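Local coordinates for undecaprenyl pyrophosphate synthase (Campylobacter jejuni, PDB 3UGS) that probably catalyses the cis-condensation of isopentenyl diphosphate with farnesyl diphosphate to make undecaprenyl diphosphate, working as a magnesium-dependent homodimer, at the interface of chains A and B. Coordinates in Å, arbitrary orientation; residue numbers count along the deposited sequence, not the author numbering. Chains: chain A/B, Undecaprenyl pyrophosphate synthase.

Contact 1: the interface of chains A and B. Residues chain A 60, 62, 181-183, 186; chain B 190-191, 223.
B:Tyr191 and A:Glu62 meet tip to tip across the dimer interface, the phenol OH of the tyrosine hydrogen-bonded to the carboxylate oxygen OE2 at a very short modelled distance of 2.4 Å. Ring and carboxylate are turned 79° apart; OE2 lies at the edge of the ring, in its plane, while the OH meets OE2 on the anti side. On the syn side the same oxygen takes a hydrogen bond from the amide ND2 of A:Asn183, 3.1 Å away; two donors, one from each chain, thus meet this oxygen and should limit rotation of the carboxylate. CB and CG of the glutamate pass close to the phenol oxygen, and the bend at chi2 (74°) turns the carboxylate onto it.

Backbone bonding sits at the other end of the patch. A:Asn183 N donates to B:Ser190 O over 2.9 Å. A water whose O is 3.0 Å from B:Ser190 O links it to A:Leu181 N.

Apolar packing fills in between. A:Ser182 CA lies 3.6 Å from B:Tyr191 CE1, and A:Leu186 CD1 presses on B:Ser190 CB at 3.3 Å. One face of the ring carries B:Phe223 CA, from its own chain, offset toward the rim.

A:Glu62 and A:Ser182 belong to the substrate-binding residues, so the homodimer contact brings a tyrosine of one subunit to the substrate site of the other and may steady it.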
# COMPACT_ATOMS: atom_id res chain seq x y z
N SER A 60 -15.89 -2.09 1.38
CA SER A 60 -14.82 -3.07 1.45
C SER A 60 -15.22 -4.36 2.11
O SER A 60 -16.31 -4.46 2.65
CB SER A 60 -13.62 -2.50 2.20
OG SER A 60 -13.96 -2.29 3.55
N GLU A 62 -13.91 -5.67 4.80
CA GLU A 62 -13.95 -5.40 6.29
C GLU A 62 -15.21 -4.62 6.74
O GLU A 62 -15.70 -4.78 7.85
CB GLU A 62 -12.72 -4.64 6.77
CG GLU A 62 -11.44 -5.43 6.72
CD GLU A 62 -10.97 -5.58 5.26
OE1 GLU A 62 -10.84 -6.74 4.80
OE2 GLU A 62 -10.77 -4.51 4.58
N LEU A 181 -4.37 3.39 3.67
CA LEU A 181 -4.93 2.89 2.38
C LEU A 181 -6.15 2.02 2.54
O LEU A 181 -6.90 1.79 1.62
CB LEU A 181 -3.89 2.14 1.55
CG LEU A 181 -2.70 3.02 1.08
CD1 LEU A 181 -1.94 2.30 -0.03
CD2 LEU A 181 -3.14 4.39 0.59
N SER A 182 -6.30 1.55 3.75
CA SER A 182 -7.43 0.71 4.13
C SER A 182 -7.79 -0.34 3.09
O SER A 182 -8.88 -0.34 2.53
CB SER A 182 -8.64 1.57 4.44
OG SER A 182 -8.38 2.28 5.62
N ASN A 183 -6.86 -1.23 2.83
CA ASN A 183 -7.08 -2.41 1.94
C ASN A 183 -7.54 -2.04 0.52
O ASN A 183 -8.27 -2.77 -0.14
CB ASN A 183 -8.10 -3.38 2.56
CG ASN A 183 -7.84 -4.84 2.18
OD1 ASN A 183 -6.82 -5.17 1.59
ND2 ASN A 183 -8.77 -5.72 2.53
N LEU A 186 -3.80 -2.27 -2.91
CA LEU A 186 -2.41 -2.36 -2.39
C LEU A 186 -1.38 -2.75 -3.46
O LEU A 186 -0.29 -2.19 -3.60
CB LEU A 186 -2.35 -3.29 -1.20
CG LEU A 186 -3.18 -2.78 0.01
CD1 LEU A 186 -3.29 -3.85 1.13
CD2 LEU A 186 -2.63 -1.46 0.56
N SER B 190 -2.05 -3.00 4.92
CA SER B 190 -3.42 -2.78 4.41
C SER B 190 -4.08 -1.78 5.32
O SER B 190 -4.76 -0.88 4.86
CB SER B 190 -4.33 -4.02 4.26
OG SER B 190 -4.56 -4.72 5.47
N TYR B 191 -3.89 -1.96 6.62
CA TYR B 191 -4.44 -0.97 7.61
C TYR B 191 -3.42 -0.15 8.37
O TYR B 191 -3.74 0.50 9.35
CB TYR B 191 -5.41 -1.62 8.59
CG TYR B 191 -6.72 -1.87 7.88
CD1 TYR B 191 -7.64 -0.85 7.73
CD2 TYR B 191 -6.98 -3.09 7.28
CE1 TYR B 191 -8.80 -1.04 7.01
CE2 TYR B 191 -8.16 -3.29 6.58
CZ TYR B 191 -9.05 -2.26 6.43
OH TYR B 191 -10.24 -2.48 5.75
N PHE B 223 -9.98 -0.32 11.57
CA PHE B 223 -9.75 -1.58 10.80
C PHE B 223 -10.98 -1.97 9.94
O PHE B 223 -11.38 -3.15 9.85
CB PHE B 223 -9.36 -2.75 11.74
CG PHE B 223 -8.07 -2.52 12.46
CD1 PHE B 223 -6.86 -2.67 11.81
CD2 PHE B 223 -8.06 -2.05 13.76
CE1 PHE B 223 -5.66 -2.41 12.46
CE2 PHE B 223 -6.86 -1.78 14.42
CZ PHE B 223 -5.66 -1.98 13.77
O HOH W 1 -3.25 1.64 5.14

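Contact 2: the interface of chains A and B. Residues chain A 224-225; chain B 18, 62-63, 66-67, 70.
A:Lys225, the last residue of its chain, lays its side chain across B:Arg66 at about a right angle. Its CB starts over the arginine, 3.8 Å from B:Arg66 CG. The chain runs on extended (chi2 -167°), carrying CD to 3.7 Å from B:Arg66 CD, with B:Pro67 CD a little farther off. CE then comes near the carboxylate of B:Glu70, and NZ ends in a salt bridge, 2.7 Å from B:Glu70 OE2, using the syn lone pair of that oxygen; its bond to OE1 is weak. B:Arg18 CB also lies beside the ammonium, though the rest of that side chain is not modelled.

B:Glu70 OE2 has a second donor, B:Arg66 NH1 at 3.1 Å, which reaches it from the anti side. The carboxylate thus sits between two cationic groups whose nitrogens, A:Lys225 NZ and B:Arg66 NH1, are 4.7 Å apart, and probably offsets their repulsion.

One residue earlier, A:Gly224 O accepts a hydrogen bond of 2.9 Å from the amide ND2 of B:Asn63, tilted 23° from the carbonyl plane.

In the fold, the C-terminal tail of chain A passes over the partner's 3-10 helix 61-65, ending at helix 68-89, on the active-site rim with substrate-binding B:Arg18, B:Glu62 and B:Arg66 and the likely catalytic B:Asn63.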
# COMPACT_ATOMS: atom_id res chain seq x y z
N GLY A 224 11.96 2.92 -8.27
CA GLY A 224 13.15 2.17 -7.76
C GLY A 224 14.40 2.33 -8.58
O GLY A 224 15.46 1.76 -8.31
N LYS A 225 14.24 3.15 -9.60
CA LYS A 225 15.28 3.50 -10.58
C LYS A 225 15.57 2.33 -11.50
O LYS A 225 14.72 1.97 -12.30
CB LYS A 225 16.55 3.96 -9.89
CG LYS A 225 17.10 5.23 -10.48
CD LYS A 225 18.50 5.47 -9.98
CE LYS A 225 19.15 6.63 -10.73
NZ LYS A 225 20.33 7.17 -10.00
N ARG B 18 19.20 9.03 -5.67
CA ARG B 18 20.59 8.98 -6.21
C ARG B 18 21.61 9.85 -5.44
O ARG B 18 21.92 10.97 -5.84
CB ARG B 18 20.57 9.40 -7.68
N GLU B 62 13.53 -3.78 -7.13
CA GLU B 62 13.65 -2.86 -8.29
C GLU B 62 14.98 -2.10 -8.34
O GLU B 62 15.42 -1.62 -9.39
CB GLU B 62 12.52 -1.83 -8.35
CG GLU B 62 11.17 -2.37 -8.79
CD GLU B 62 10.59 -3.22 -7.68
OE1 GLU B 62 10.36 -4.41 -7.99
OE2 GLU B 62 10.48 -2.73 -6.50
N ASN B 63 15.61 -1.99 -7.17
CA ASN B 63 16.91 -1.33 -7.05
C ASN B 63 18.00 -2.03 -7.84
O ASN B 63 19.00 -1.46 -8.16
CB ASN B 63 17.33 -1.17 -5.57
CG ASN B 63 16.54 -0.11 -4.85
OD1 ASN B 63 16.27 -0.24 -3.66
ND2 ASN B 63 16.15 0.97 -5.57
N ARG B 66 19.31 -0.23 -10.83
CA ARG B 66 20.07 0.99 -10.68
C ARG B 66 21.36 0.76 -11.42
O ARG B 66 21.69 -0.38 -11.74
CB ARG B 66 20.42 1.31 -9.23
CG ARG B 66 19.24 1.66 -8.38
CD ARG B 66 19.55 2.89 -7.56
NE ARG B 66 18.85 2.89 -6.29
CZ ARG B 66 18.64 3.97 -5.55
NH1 ARG B 66 19.07 5.16 -5.96
NH2 ARG B 66 18.00 3.87 -4.40
N PRO B 67 22.11 1.84 -11.64
CA PRO B 67 23.48 1.80 -12.14
C PRO B 67 24.43 1.10 -11.16
O PRO B 67 24.41 1.32 -9.95
CB PRO B 67 23.84 3.28 -12.30
CG PRO B 67 22.55 4.02 -12.25
CD PRO B 67 21.65 3.21 -11.40
N GLU B 70 26.15 2.76 -8.12
CA GLU B 70 25.22 3.15 -7.05
C GLU B 70 24.93 1.95 -6.16
O GLU B 70 24.63 2.07 -4.99
CB GLU B 70 23.90 3.66 -7.64
CG GLU B 70 23.63 5.14 -7.38
CD GLU B 70 22.58 5.70 -8.32
OE1 GLU B 70 22.86 5.88 -9.53
OE2 GLU B 70 21.46 5.97 -7.84

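Contact 3: the interface of chains A and B. Residues chain A 141, 144-145, 148, 154; chain B 144, 148, 154, 159.
No ring or other flat side chain takes part where A:Ile148 meets B:Leu154, so there are no stacked faces or edges here; the nearest thing to a flat group is the peptide carbonyl of B:Leu154, whose O has A:Lys145 CE 3.5 Å away. That lysine and B:Leu154 run past each other in opposite directions.

The core is methyl against methyl. A:Ile148 points its CD1 outward, the chain extended at chi2 (177°), and touches two tips of chain B: B:Leu154 CD1 at 3.5 Å and B:Ile148 CD1 at 3.6 Å. The same B:Leu154 CD1 also rests on A:Ala144 CB, 3.9 Å away, which puts this leucine methyl over the helix surface between residues 144 and 148.

The twin A:Leu154 is turned differently: CG is anti to the backbone N (chi1 -166°), and CD2 lies 3.6 Å from B:Ala144 CB. At the far end A:Ile141 and B:Leu159 also run in opposite directions, their CD1 methyls 3.7 Å apart.

No hydrogen bond or salt bridge crosses this patch. It packs helix 136-149 of each chain against the other's helix, the loop carrying residue 154 and, at one end, helix 156-161, and likely gives the homodimer apolar adhesion well away from the catalytic residues.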
# COMPACT_ATOMS: atom_id res chain seq x y z
N ILE A 141 -5.63 -12.62 -3.65
CA ILE A 141 -5.89 -14.09 -3.50
C ILE A 141 -6.64 -14.63 -4.70
O ILE A 141 -6.32 -15.65 -5.26
CB ILE A 141 -6.64 -14.46 -2.21
CG1 ILE A 141 -5.66 -15.01 -1.17
CG2 ILE A 141 -7.54 -15.69 -2.45
CD1 ILE A 141 -4.65 -14.08 -0.58
N ALA A 144 -4.42 -14.85 -7.74
CA ALA A 144 -3.50 -16.02 -7.62
C ALA A 144 -4.21 -17.35 -8.02
O ALA A 144 -3.62 -18.24 -8.58
CB ALA A 144 -2.93 -16.15 -6.22
N LYS A 145 -5.47 -17.45 -7.67
CA LYS A 145 -6.24 -18.65 -8.00
C LYS A 145 -6.53 -18.72 -9.51
O LYS A 145 -6.51 -19.78 -10.10
CB LYS A 145 -7.54 -18.70 -7.22
CG LYS A 145 -7.30 -18.83 -5.73
CD LYS A 145 -8.57 -18.53 -4.98
CE LYS A 145 -8.81 -19.53 -3.86
NZ LYS A 145 -10.25 -19.45 -3.48
N ILE A 148 -3.42 -19.90 -11.15
CA ILE A 148 -3.34 -21.35 -10.89
C ILE A 148 -4.35 -22.13 -11.74
O ILE A 148 -4.01 -23.08 -12.45
CB ILE A 148 -3.56 -21.69 -9.40
CG1 ILE A 148 -2.25 -21.40 -8.65
CG2 ILE A 148 -3.96 -23.15 -9.20
CD1 ILE A 148 -2.36 -21.64 -7.15
N LEU A 154 3.23 -18.91 -11.39
CA LEU A 154 2.88 -17.96 -10.34
C LEU A 154 4.03 -16.98 -10.17
O LEU A 154 5.01 -17.22 -9.52
CB LEU A 154 2.55 -18.70 -9.06
CG LEU A 154 1.85 -17.89 -7.98
CD1 LEU A 154 0.58 -17.17 -8.46
CD2 LEU A 154 1.50 -18.78 -6.79
N ALA B 144 2.68 -17.08 -1.59
CA ALA B 144 1.66 -17.83 -2.33
C ALA B 144 2.11 -19.23 -2.69
O ALA B 144 1.35 -20.20 -2.62
CB ALA B 144 1.28 -17.11 -3.60
N ILE B 148 1.23 -23.12 -1.62
CA ILE B 148 0.92 -24.17 -2.62
C ILE B 148 1.68 -25.49 -2.33
O ILE B 148 1.12 -26.62 -2.43
CB ILE B 148 1.24 -23.75 -4.09
CG1 ILE B 148 0.25 -22.67 -4.57
CG2 ILE B 148 1.24 -24.99 -5.03
CD1 ILE B 148 -1.15 -22.90 -4.06
N LEU B 154 -5.32 -21.61 -0.64
CA LEU B 154 -5.01 -20.18 -0.86
C LEU B 154 -6.12 -19.31 -0.28
O LEU B 154 -7.23 -19.28 -0.78
CB LEU B 154 -4.83 -19.79 -2.35
CG LEU B 154 -3.42 -19.81 -2.92
CD1 LEU B 154 -3.42 -19.64 -4.45
CD2 LEU B 154 -2.54 -18.75 -2.23
N LEU B 159 -1.79 -17.21 3.46
CA LEU B 159 -0.84 -16.34 2.75
C LEU B 159 -0.06 -15.45 3.72
O LEU B 159 1.16 -15.38 3.73
CB LEU B 159 -1.50 -15.47 1.71
CG LEU B 159 -0.48 -14.82 0.73
CD1 LEU B 159 -1.03 -14.74 -0.68
CD2 LEU B 159 0.03 -13.45 1.17

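Contact 1 and contact 2 lie about 29 Å apart, centre to centre of their C-alpha atoms; contact 3 is about 20 Å from contact 1 and 29 Å from contact 2. Residue 62 takes part in both contact 1, from chain A, where it meets Tyr191 and Phe223, and contact 2, from chain B, where it meets Gly224. By the two-fold, each active site is likely bordered by the other subunit's tail: A:Asp15 is about 12 Å from the centre of contact 1, B:Asp15 about 11 Å from that of contact 2. Contact 3 draws on other helices, its centre about 31 Å from A:Asp15, and looks more purely structural.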